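Local coordinates for protein putative methyltransferase (Emericella variicolor, PDB 7DMB) that probably transfers methyl groups from S-adenosylmethionine as a trans-acting partner of a polyketide synthase in calbistrin biosynthesis, at residues L49-Q59 with G365-Y374. Sequence-based numbering, arbitrary orientation.
Sequences LHPTRESQSEQ and GLDSEPPFYY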
ATOM      1  N   LEU A  49      15.177  -0.370   7.207  1.00 16.63           N
ATOM      2  CA  LEU A  49      13.749  -0.120   7.014  1.00 18.75           C
ATOM      3  C   LEU A  49      13.234   0.496   8.312  1.00 15.03           C
ATOM      4  O   LEU A  49      13.198  -0.184   9.341  1.00 15.26           O
ATOM      5  CB  LEU A  49      12.981  -1.415   6.682  1.00 16.84           C
ATOM      6  CG  LEU A  49      13.413  -2.331   5.520  1.00 20.18           C
ATOM      7  CD1 LEU A  49      12.727  -3.714   5.587  1.00 14.14           C
ATOM      8  CD2 LEU A  49      13.149  -1.672   4.163  1.00 17.30           C
ATOM      9  N   HIS A  50      12.875   1.776   8.292  1.00 14.66           N
ATOM     10  CA  HIS A  50      12.408   2.430   9.508  1.00 19.72           C
ATOM     11  C   HIS A  50      11.439   3.541   9.136  1.00 17.36           C
ATOM     12  O   HIS A  50      11.327   3.917   7.961  1.00 15.59           O
ATOM     13  CB  HIS A  50      13.581   2.982  10.332  1.00 17.87           C
ATOM     14  CG  HIS A  50      14.380   4.023   9.620  1.00 14.41           C
ATOM     15  ND1 HIS A  50      13.986   5.342   9.547  1.00 16.41           N
ATOM     16  CD2 HIS A  50      15.557   3.941   8.952  1.00 17.45           C
ATOM     17  CE1 HIS A  50      14.883   6.028   8.858  1.00 15.50           C
ATOM     18  NE2 HIS A  50      15.846   5.201   8.487  1.00 14.44           N
ATOM     19  N   PRO A  51      10.707   4.081  10.114  1.00 19.16           N
ATOM     20  CA  PRO A  51       9.857   5.245   9.827  1.00 18.48           C
ATOM     21  C   PRO A  51      10.697   6.458   9.459  1.00 16.55           C
ATOM     22  O   PRO A  51      11.825   6.631   9.931  1.00 19.89           O
ATOM     23  CB  PRO A  51       9.097   5.472  11.143  1.00 18.72           C
ATOM     24  CG  PRO A  51       9.168   4.154  11.879  1.00 16.35           C
ATOM     25  CD  PRO A  51      10.516   3.591  11.494  1.00 20.66           C
ATOM     26  N   THR A  52      10.140   7.304   8.591  1.00 13.48           N
ATOM     27  CA  THR A  52      10.810   8.552   8.263  1.00 16.28           C
ATOM     28  C   THR A  52      10.564   9.641   9.302  1.00 21.00           C
ATOM     29  O   THR A  52      11.375  10.567   9.410  1.00 18.72           O
ATOM     30  CB  THR A  52      10.385   9.043   6.873  1.00 20.85           C
ATOM     31  OG1 THR A  52       9.020   9.462   6.886  1.00 21.20           O
ATOM     32  CG2 THR A  52      10.549   7.940   5.845  1.00 16.14           C
ATOM     33  N   ARG A  53       9.492   9.540  10.088  1.00 20.54           N
ATOM     34  CA  ARG A  53       9.125  10.601  11.021  1.00 20.17           C
ATOM     35  C   ARG A  53       8.056  10.079  11.976  1.00 24.31           C
ATOM     36  O   ARG A  53       7.469   9.008  11.766  1.00 21.71           O
ATOM     37  CB  ARG A  53       8.625  11.842  10.272  1.00 19.35           C
ATOM     38  CG  ARG A  53       7.370  11.542   9.470  1.00 20.89           C
ATOM     39  CD  ARG A  53       6.734  12.751   8.823  1.00 23.47           C
ATOM     40  NE  ARG A  53       5.562  12.333   8.059  1.00 19.41           N
ATOM     41  CZ  ARG A  53       5.637  11.808   6.839  1.00 21.93           C
ATOM     42  NH1 ARG A  53       6.832  11.651   6.260  1.00 16.63           N
ATOM     43  NH2 ARG A  53       4.527  11.441   6.205  1.00 15.83           N
ATOM     44  N   GLU A  54       7.832  10.843  13.049  1.00 24.98           N
ATOM     45  CA  GLU A  54       6.664  10.641  13.898  1.00 25.85           C
ATOM     46  C   GLU A  54       5.432  11.094  13.132  1.00 21.85           C
ATOM     47  O   GLU A  54       5.439  12.152  12.504  1.00 25.05           O
ATOM     48  CB  GLU A  54       6.802  11.423  15.205  1.00 25.55           C
ATOM     49  CG  GLU A  54       6.103  10.793  16.395  1.00 31.82           C
ATOM     50  CD  GLU A  54       4.650  11.251  16.544  1.00 39.24           C
ATOM     51  OE1 GLU A  54       3.971  10.794  17.491  1.00 40.69           O
ATOM     52  OE2 GLU A  54       4.181  12.069  15.717  1.00 39.06           O
ATOM     53  N   SER A  55       4.378  10.292  13.153  1.00 19.86           N
ATOM     54  CA  SER A  55       3.267  10.543  12.247  1.00 20.44           C
ATOM     55  C   SER A  55       1.906  10.541  12.933  1.00 18.87           C
ATOM     56  O   SER A  55       0.884  10.548  12.241  1.00 18.77           O
ATOM     57  CB  SER A  55       3.282   9.514  11.116  1.00 15.23           C
ATOM     58  OG  SER A  55       2.969   8.230  11.606  1.00 17.97           O
ATOM     59  N   GLN A  56       1.866  10.546  14.266  1.00 18.72           N
ATOM     60  CA  GLN A  56       0.594  10.472  14.974  1.00 26.29           C
ATOM     61  C   GLN A  56      -0.302  11.673  14.686  1.00 19.58           C
ATOM     62  O   GLN A  56      -1.525  11.523  14.632  1.00 17.27           O
ATOM     63  CB  GLN A  56       0.847  10.328  16.473  1.00 25.13           C
ATOM     64  CG  GLN A  56       1.554   9.004  16.830  1.00 29.95           C
ATOM     65  CD  GLN A  56       0.779   7.766  16.376  1.00 29.47           C
ATOM     66  OE1 GLN A  56       1.321   6.900  15.677  1.00 29.04           O
ATOM     67  NE2 GLN A  56      -0.488   7.673  16.781  1.00 22.46           N
ATOM     68  N   SER A  57       0.274  12.859  14.492  1.00 19.01           N
ATOM     69  CA  SER A  57      -0.543  14.033  14.203  1.00 22.74           C
ATOM     70  C   SER A  57      -1.270  13.891  12.871  1.00 21.26           C
ATOM     71  O   SER A  57      -2.490  14.080  12.798  1.00 15.29           O
ATOM     72  CB  SER A  57       0.319  15.296  14.202  1.00 22.22           C
ATOM     73  OG  SER A  57       0.525  15.757  15.518  1.00 24.11           O
ATOM     74  N   GLU A  58      -0.536  13.585  11.796  1.00 17.67           N
ATOM     75  CA  GLU A  58      -1.190  13.492  10.493  1.00 18.15           C
ATOM     76  C   GLU A  58      -2.156  12.315  10.436  1.00 16.17           C
ATOM     77  O   GLU A  58      -3.193  12.409   9.772  1.00 15.86           O
ATOM     78  CB  GLU A  58      -0.152  13.394   9.370  1.00 20.22           C
ATOM     79  CG  GLU A  58       0.717  12.142   9.371  1.00 16.13           C
ATOM     80  CD  GLU A  58       1.952  12.313   8.477  1.00 16.64           C
ATOM     81  OE1 GLU A  58       2.906  12.966   8.917  1.00 20.31           O
ATOM     82  OE2 GLU A  58       1.963  11.808   7.335  1.00 17.81           O
ATOM     83  N   GLN A  59      -1.838  11.214  11.136  1.00 14.31           N
ATOM     84  CA  GLN A  59      -2.731  10.053  11.206  1.00 18.23           C
ATOM     85  C   GLN A  59      -4.038  10.386  11.912  1.00 13.31           C
ATOM     86  O   GLN A  59      -5.097   9.857  11.552  1.00 15.61           O
ATOM     87  CB  GLN A  59      -2.051   8.893  11.937  1.00 14.92           C
ATOM     88  CG  GLN A  59      -0.986   8.137  11.145  1.00 17.28           C
ATOM     89  CD  GLN A  59      -0.598   6.839  11.827  1.00 12.86           C
ATOM     90  OE1 GLN A  59      -1.457   6.084  12.250  1.00 15.78           O
ATOM     91  NE2 GLN A  59       0.695   6.573  11.928  1.00 16.39           N
ATOM     92  N   GLY A 365      10.342  -3.998   9.242  1.00 13.08           N
ATOM     93  CA  GLY A 365      10.317  -2.695   9.874  1.00 17.99           C
ATOM     94  C   GLY A 365       9.001  -1.987   9.607  1.00 21.26           C
ATOM     95  O   GLY A 365       8.535  -1.931   8.463  1.00 22.48           O
ATOM     96  N   LEU A 366       8.392  -1.438  10.644  1.00 15.03           N
ATOM     97  CA  LEU A 366       7.124  -0.755  10.478  1.00 17.48           C
ATOM     98  C   LEU A 366       7.367   0.719  10.163  1.00 16.70           C
ATOM     99  O   LEU A 366       8.412   1.283  10.484  1.00 19.66           O
ATOM    100  CB  LEU A 366       6.259  -0.908  11.735  1.00 16.23           C
ATOM    101  CG  LEU A 366       6.020  -2.336  12.240  1.00 16.35           C
ATOM    102  CD1 LEU A 366       5.130  -2.333  13.479  1.00 19.44           C
ATOM    103  CD2 LEU A 366       5.432  -3.255  11.160  1.00 16.40           C
ATOM    104  N   ASP A 367       6.394   1.335   9.509  1.00 17.05           N
ATOM    105  CA  ASP A 367       6.505   2.740   9.148  1.00 15.75           C
ATOM    106  C   ASP A 367       6.134   3.685  10.298  1.00 17.15           C
ATOM    107  O   ASP A 367       6.018   4.898  10.083  1.00 17.66           O
ATOM    108  CB  ASP A 367       5.652   3.019   7.907  1.00 12.47           C
ATOM    109  CG  ASP A 367       4.148   2.977   8.179  1.00 15.37           C
ATOM    110  OD1 ASP A 367       3.697   2.707   9.331  1.00 13.03           O
ATOM    111  OD2 ASP A 367       3.406   3.224   7.196  1.00 15.72           O
ATOM    112  N   SER A 368       5.940   3.144  11.497  1.00 18.25           N
ATOM    113  CA  SER A 368       5.615   3.874  12.716  1.00 19.12           C
ATOM    114  C   SER A 368       5.784   2.917  13.885  1.00 20.28           C
ATOM    115  O   SER A 368       5.698   1.702  13.715  1.00 19.16           O
ATOM    116  CB  SER A 368       4.184   4.421  12.701  1.00 18.46           C
ATOM    117  OG  SER A 368       4.016   5.352  13.753  1.00 24.29           O
ATOM    118  N   GLU A 369       6.003   3.476  15.072  1.00 23.40           N
ATOM    119  CA  GLU A 369       5.998   2.652  16.280  1.00 28.31           C
ATOM    120  C   GLU A 369       4.598   2.082  16.499  1.00 23.94           C
ATOM    121  O   GLU A 369       3.609   2.822  16.394  1.00 23.87           O
ATOM    122  CB  GLU A 369       6.426   3.450  17.513  1.00 26.99           C
ATOM    123  CG  GLU A 369       7.551   4.442  17.294  1.00 32.08           C
ATOM    124  CD  GLU A 369       7.038   5.800  16.831  1.00 42.77           C
ATOM    125  OE1 GLU A 369       7.156   6.112  15.617  1.00 36.96           O
ATOM    126  OE2 GLU A 369       6.496   6.547  17.679  1.00 46.88           O
ATOM    127  N   PRO A 370       4.473   0.794  16.800  1.00 19.82           N
ATOM    128  CA  PRO A 370       3.156   0.195  17.000  1.00 24.13           C
ATOM    129  C   PRO A 370       2.433   0.865  18.155  1.00 17.24           C
ATOM    130  O   PRO A 370       3.073   1.452  19.036  1.00 21.46           O
ATOM    131  CB  PRO A 370       3.482  -1.275  17.319  1.00 24.07           C
ATOM    132  CG  PRO A 370       4.908  -1.465  16.940  1.00 21.11           C
ATOM    133  CD  PRO A 370       5.560  -0.148  17.114  1.00 23.74           C
ATOM    134  N   PRO A 371       1.096   0.787  18.201  1.00 21.89           N
ATOM    135  CA  PRO A 371       0.279   0.027  17.256  1.00 20.21           C
ATOM    136  C   PRO A 371      -0.211   0.824  16.049  1.00 18.01           C
ATOM    137  O   PRO A 371      -0.830   0.215  15.179  1.00 19.69           O
ATOM    138  CB  PRO A 371      -0.906  -0.397  18.120  1.00 18.94           C
ATOM    139  CG  PRO A 371      -1.112   0.793  19.002  1.00 20.85           C
ATOM    140  CD  PRO A 371       0.264   1.382  19.265  1.00 17.48           C
ATOM    141  N   PHE A 372       0.033   2.136  15.987  1.00 17.22           N
ATOM    142  CA  PHE A 372      -0.592   2.973  14.960  1.00 19.18           C
ATOM    143  C   PHE A 372       0.401   3.192  13.821  1.00 18.83           C
ATOM    144  O   PHE A 372       0.992   4.259  13.647  1.00 14.90           O
ATOM    145  CB  PHE A 372      -1.114   4.278  15.563  1.00 15.06           C
ATOM    146  CG  PHE A 372      -2.363   4.084  16.397  1.00 16.86           C
ATOM    147  CD1 PHE A 372      -2.388   4.421  17.737  1.00 17.77           C
ATOM    148  CD2 PHE A 372      -3.504   3.528  15.833  1.00 17.01           C
ATOM    149  CE1 PHE A 372      -3.540   4.234  18.503  1.00 20.63           C
ATOM    150  CE2 PHE A 372      -4.665   3.332  16.592  1.00 17.04           C
ATOM    151  CZ  PHE A 372      -4.678   3.685  17.926  1.00 17.72           C
ATOM    152  N   TYR A 373       0.578   2.136  13.040  1.00 20.36           N
ATOM    153  CA  TYR A 373       1.379   2.152  11.830  1.00 13.57           C
ATOM    154  C   TYR A 373       0.455   1.843  10.659  1.00 16.09           C
ATOM    155  O   TYR A 373      -0.690   1.415  10.843  1.00 11.08           O
ATOM    156  CB  TYR A 373       2.536   1.145  11.926  1.00 11.78           C
ATOM    157  CG  TYR A 373       2.124  -0.297  11.766  1.00 13.22           C
ATOM    158  CD1 TYR A 373       2.110  -0.916  10.510  1.00 13.71           C
ATOM    159  CD2 TYR A 373       1.730  -1.051  12.867  1.00 17.96           C
ATOM    160  CE1 TYR A 373       1.717  -2.242  10.367  1.00 15.38           C
ATOM    161  CE2 TYR A 373       1.338  -2.378  12.730  1.00 15.63           C
ATOM    162  CZ  TYR A 373       1.327  -2.973  11.490  1.00 14.47           C
ATOM    163  OH  TYR A 373       0.919  -4.293  11.394  1.00 10.50           O
ATOM    164  N   TYR A 374       0.944   2.084   9.438  1.00 14.40           N
ATOM    165  CA  TYR A 374       0.176   1.734   8.249  1.00 14.70           C
ATOM    166  C   TYR A 374       0.797   0.571   7.484  1.00 14.92           C
ATOM    167  O   TYR A 374       0.167  -0.489   7.376  1.00 17.55           O
ATOM    168  CB  TYR A 374      -0.016   2.978   7.355  1.00 14.42           C
ATOM    169  CG  TYR A 374      -1.307   3.710   7.707  1.00 13.74           C
ATOM    170  CD1 TYR A 374      -2.506   3.403   7.059  1.00 12.73           C
ATOM    171  CD2 TYR A 374      -1.340   4.673   8.721  1.00 15.14           C
ATOM    172  CE1 TYR A 374      -3.696   4.060   7.384  1.00 13.77           C
ATOM    173  CE2 TYR A 374      -2.534   5.325   9.064  1.00 17.68           C
ATOM    174  CZ  TYR A 374      -3.706   5.014   8.389  1.00 13.80           C
ATOM    175  OH  TYR A 374      -4.888   5.650   8.707  1.00 16.05           O
TER
HETATM  176  O   HOH W   1       5.466   7.067  11.525  1.00 19.43           O
HETATM  177  O   HOH W   2       4.419   7.787  14.812  1.00 21.33           O
HETATM  178  O   HOH W   3      -2.506   3.359  12.059  1.00 13.14           O
HETATM  179  O   HOH W   4      -4.892   7.090  10.795  1.00 14.29           O
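Q59, in the first turn of a helix, reaches across to the loop 367-374 and shows how one amide can tie two distant parts of a chain together. With CG anti to its own carbonyl carbon (chi1 -76°) and the chain extended beyond, its NE2 donates to F372 O at 2.9 Å, lying above that carbonyl plane, and to S55 OG at 2.8 Å; both acceptors lie close to the amide plane. OE1 accepts from Q108 and from a water that also donates to Y373 O. Y374 runs past the glutamine in the opposite direction, its CE2 3.4 Å from Q59 OE1, with amide and ring planes 75° apart. Tight packing recurs at P51, where CG lies 3.3 Å from L366 O and CB the same distance from D367 O. Between these two closely packed patches, water mediates the contact: S55 OG and S368 OG lie 3.7 Å apart; one water joins the two hydroxyls, weakly on the S368 side, and a second accepts the backbone N-H of S55 and meets S368 OG. Toward solvent the fit loosens further, and E54 OE1 and E369 OE2, probably like charges, stay 4.9 Å apart. Away from the SAH site, the contact joins the start of helix 56-79 and strand 50-51, itself paired with strand 184-185, to the loop linking edge strand 358-366 of the Rossmann-like methyltransferase sheet to strand 375-382.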